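Local coordinates for iron-sulfur cluster assembly scaffold protein NifU (Fervidobacterium islandicum, PDB 6A6G), which probably accepts sulfur from its partner cysteine desulfurase and passes it on in iron-sulfur cluster assembly, as zinc-binding SufU proteins do, at the interface of chains B and A. Numbering follows the deposited sequence. Chains: chain A, Iron-sulfur cluster assembly scaffold protein NifU; chain B, Cysteine desulfurase.

Contact 1: the interface of chains B and A. Residues chain B 354, 356; chain A 36, 38-39, 62, 120, 123.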
# COMPACT_ATOMS: atom_id res chain seq x y z
N HIS B 354 9.76 14.28 31.41
CA HIS B 354 9.27 13.23 30.51
C HIS B 354 9.23 13.68 29.04
O HIS B 354 8.89 14.84 28.74
CB HIS B 354 7.88 12.75 30.95
CG HIS B 354 7.44 11.47 30.32
ND1 HIS B 354 6.85 11.41 29.07
CD2 HIS B 354 7.43 10.20 30.79
CE1 HIS B 354 6.53 10.16 28.79
NE2 HIS B 354 6.85 9.40 29.82
N HIS B 356 7.19 13.33 26.59
CA HIS B 356 5.97 14.02 26.09
C HIS B 356 5.93 15.49 26.43
O HIS B 356 5.59 16.32 25.60
CB HIS B 356 4.71 13.41 26.61
CG HIS B 356 4.58 11.97 26.29
ND1 HIS B 356 3.56 11.19 26.79
CD2 HIS B 356 5.39 11.14 25.58
CE1 HIS B 356 3.73 9.95 26.36
NE2 HIS B 356 4.82 9.90 25.61
N SER A 36 -0.25 4.90 25.06
CA SER A 36 0.04 6.30 25.34
C SER A 36 1.53 6.67 25.13
O SER A 36 2.02 7.58 25.76
CB SER A 36 -0.40 6.63 26.77
OG SER A 36 -0.35 8.03 27.00
N GLY A 38 4.53 5.35 25.91
CA GLY A 38 5.54 5.23 26.98
C GLY A 38 5.24 5.97 28.27
O GLY A 38 6.15 6.31 29.04
N ASP A 39 3.96 6.24 28.50
CA ASP A 39 3.47 6.63 29.80
C ASP A 39 3.05 5.32 30.44
O ASP A 39 2.35 4.56 29.82
CB ASP A 39 2.20 7.53 29.70
CG ASP A 39 2.49 9.01 29.51
OD1 ASP A 39 3.58 9.47 29.85
OD2 ASP A 39 1.58 9.73 29.03
N CYS A 62 4.74 11.32 31.90
CA CYS A 62 4.06 12.56 31.68
C CYS A 62 3.56 13.41 32.83
O CYS A 62 2.87 12.89 33.69
CB CYS A 62 2.75 12.05 31.20
SG CYS A 62 2.19 12.85 29.82
N ARG A 120 -2.79 14.66 23.46
CA ARG A 120 -2.53 14.55 24.91
C ARG A 120 -3.65 13.94 25.69
O ARG A 120 -3.46 13.62 26.86
CB ARG A 120 -2.11 15.88 25.54
CG ARG A 120 -0.89 16.55 24.88
CD ARG A 120 0.40 15.72 24.89
NE ARG A 120 0.82 15.33 26.23
CZ ARG A 120 1.51 16.09 27.09
NH1 ARG A 120 1.84 15.60 28.27
NH2 ARG A 120 1.89 17.32 26.78
N CYS A 123 -2.72 10.70 27.23
CA CYS A 123 -1.99 10.90 28.49
C CYS A 123 -2.97 11.11 29.65
O CYS A 123 -2.80 10.52 30.71
CB CYS A 123 -1.01 12.07 28.38
SG CYS A 123 0.09 12.03 26.92
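The SufU active centre, a site that holds zinc in this family, receives the desulfurase's B:His354 and B:His356. B:His356 points ND1 at A:Asp39, whose carboxylate OD2 is 3.3 Å from it; ring and carboxylate planes are 58° apart, which fits two ligands of a shared metal better than a direct bond. Two cysteine sulfurs lie near the same nitrogen: SG of A:Cys62 is 3.7 Å from B:His356 ND1, SG of A:Cys123 3.6 Å. Such spacing would suit ligands of one tetrahedral zinc, so B:His356 is probably a ligand lent by the enzyme, though side chains alone do not prove the metal. With CG anti to the backbone N (chi1 -166°), B:His354 turns one ring face over the backbone N of A:Cys62, 3.0 Å off the plane towards the rim, its ring 44° from the A:Asp39 carboxylate plane. NE2 donates to the carbonyl O of A:Gly38 at 3.3 Å, above the carbonyl plane. ND1 accepts from the backbone N of B:His356 at 3.2 Å, and CE1 covers the centre of the B:His356 ring. An alanine in place of B:His354 would probably leave the A:Gly38 carbonyl without this donor and one face of the B:His356 ring without its packing. A:Arg120 packs one guanidinium face on B:His356 CB; its NE donates to A:Cys123 SG at 3.5 Å. The enzyme contributes loop residue B:His354 and the first turn of helix 355-366; the scaffold, loops and the first turn of helix 121-133.

Contact 2: the interface of chains B and A. Residues chain B 356-357, 360; chain A 5-6, 117, 120.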
# COMPACT_ATOMS: atom_id res chain seq x y z
N HIS B 356 7.19 13.33 26.59
CA HIS B 356 5.97 14.02 26.09
C HIS B 356 5.93 15.49 26.43
O HIS B 356 5.59 16.32 25.60
CB HIS B 356 4.71 13.41 26.61
CG HIS B 356 4.58 11.97 26.29
ND1 HIS B 356 3.56 11.19 26.79
CD2 HIS B 356 5.39 11.14 25.58
CE1 HIS B 356 3.73 9.95 26.36
NE2 HIS B 356 4.82 9.90 25.61
N ASP B 357 6.33 15.82 27.65
CA ASP B 357 6.29 17.21 28.06
C ASP B 357 7.32 18.01 27.31
O ASP B 357 7.06 19.12 26.88
CB ASP B 357 6.46 17.29 29.58
CG ASP B 357 5.38 16.48 30.32
OD1 ASP B 357 4.19 16.58 29.98
OD2 ASP B 357 5.72 15.72 31.24
N HIS B 360 6.00 18.51 23.76
CA HIS B 360 4.82 19.38 23.75
C HIS B 360 5.23 20.83 23.82
O HIS B 360 4.82 21.65 22.99
CB HIS B 360 3.89 19.06 24.90
CG HIS B 360 2.59 19.78 24.80
ND1 HIS B 360 1.41 19.12 24.57
CD2 HIS B 360 2.29 21.10 24.85
CE1 HIS B 360 0.43 20.01 24.48
NE2 HIS B 360 0.94 21.22 24.63
N ILE A 5 -1.16 24.60 27.98
CA ILE A 5 -1.77 23.43 28.62
C ILE A 5 -1.36 23.23 30.09
O ILE A 5 -2.16 22.76 30.88
CB ILE A 5 -1.42 22.16 27.83
CG1 ILE A 5 -2.31 21.01 28.26
CG2 ILE A 5 0.08 21.81 27.95
CD1 ILE A 5 -2.17 19.82 27.34
N TYR A 6 -0.11 23.53 30.44
CA TYR A 6 0.41 23.25 31.78
C TYR A 6 -0.07 24.31 32.83
O TYR A 6 0.69 25.18 33.26
CB TYR A 6 1.95 23.12 31.75
CG TYR A 6 2.38 21.94 30.95
CD1 TYR A 6 2.24 20.65 31.46
CD2 TYR A 6 2.85 22.09 29.67
CE1 TYR A 6 2.58 19.54 30.72
CE2 TYR A 6 3.19 20.99 28.92
CZ TYR A 6 3.06 19.72 29.43
OH TYR A 6 3.44 18.66 28.66
N TYR A 117 -6.29 19.17 23.05
CA TYR A 117 -5.06 18.57 22.51
C TYR A 117 -5.25 17.09 22.20
O TYR A 117 -5.04 16.23 23.06
CB TYR A 117 -3.90 18.78 23.47
CG TYR A 117 -3.65 20.23 23.77
CD1 TYR A 117 -4.39 20.90 24.75
CD2 TYR A 117 -2.68 20.94 23.09
CE1 TYR A 117 -4.16 22.23 25.05
CE2 TYR A 117 -2.45 22.28 23.37
CZ TYR A 117 -3.20 22.92 24.37
OH TYR A 117 -2.94 24.23 24.67
N ARG A 120 -2.79 14.66 23.46
CA ARG A 120 -2.53 14.55 24.91
C ARG A 120 -3.65 13.94 25.69
O ARG A 120 -3.46 13.62 26.86
CB ARG A 120 -2.11 15.88 25.54
CG ARG A 120 -0.89 16.55 24.88
CD ARG A 120 0.40 15.72 24.89
NE ARG A 120 0.82 15.33 26.23
CZ ARG A 120 1.51 16.09 27.09
NH1 ARG A 120 1.84 15.60 28.27
NH2 ARG A 120 1.89 17.32 26.78
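The guanidinium of A:Arg120, one face of which rests on B:His356, turns its edge towards B:His360, with CG of that imidazole and OH of A:Tyr6 lying in its plane. Two tyrosine rings of the scaffold are each covered on one face by a different branch of A:Ile5: CG2 sits over the rim of A:Tyr6 and CD1 over the rim of A:Tyr117. The same isoleucine meets the enzyme, its CG2 lying 3.5 Å from B:His360 NE2. The far end of B:His360 thus enters a largely apolar setting, where CE1 comes within 3.5 Å of A:Tyr117 CD2, the two side chains crossing at about a right angle. Imidazole suits this place because it offers carbon edges to the apolar groups and a nitrogen to the arginine. Keeping CG anti to the backbone N (chi1 -171°) carries the ring away from helix 355-366 into the scaffold. One turn earlier, B:Asp357 supplies the charge that an arginine needs. Its OD1 takes a salt-bridging hydrogen bond from A:Arg120 NH1 at 3.1 Å on the syn side, tilted out of the carboxylate plane, and a second from the phenol OH of A:Tyr6 at 2.6 Å on the anti side, closer to that plane. A:Arg120 NH2 donates in turn to A:Tyr6 OH at 2.8 Å, nearly straight at 174°, so arginine, phenol and carboxylate brace one another in a closed ring of bonds and fix the guanidinium's rotation. Another polar meeting is less ideal: A:Arg120 NH2 is 2.9 Å from B:His360 ND1, at best a poorly directed hydrogen bond, since NH2 stands well above the imidazole plane.

About 9 Å separates the centres of contact 1 and contact 2, which share B:His356 and A:Arg120 and so form one continuous surface. On the enzyme side both draw on helix 355-366, contact 1 at its start and contact 2 over the following turn. A:Arg120 joins the cysteine-lined centre of the scaffold to the docking patch, where the enzyme's carboxylate meets the scaffold's tyrosines, so docking at contact 2 probably helps to place the histidines at contact 1. The deposited assembly contains two copies of each protein, and the pairing agrees with the named SufS-SufU complex, in which sulfur transfer would need the two active centres brought together.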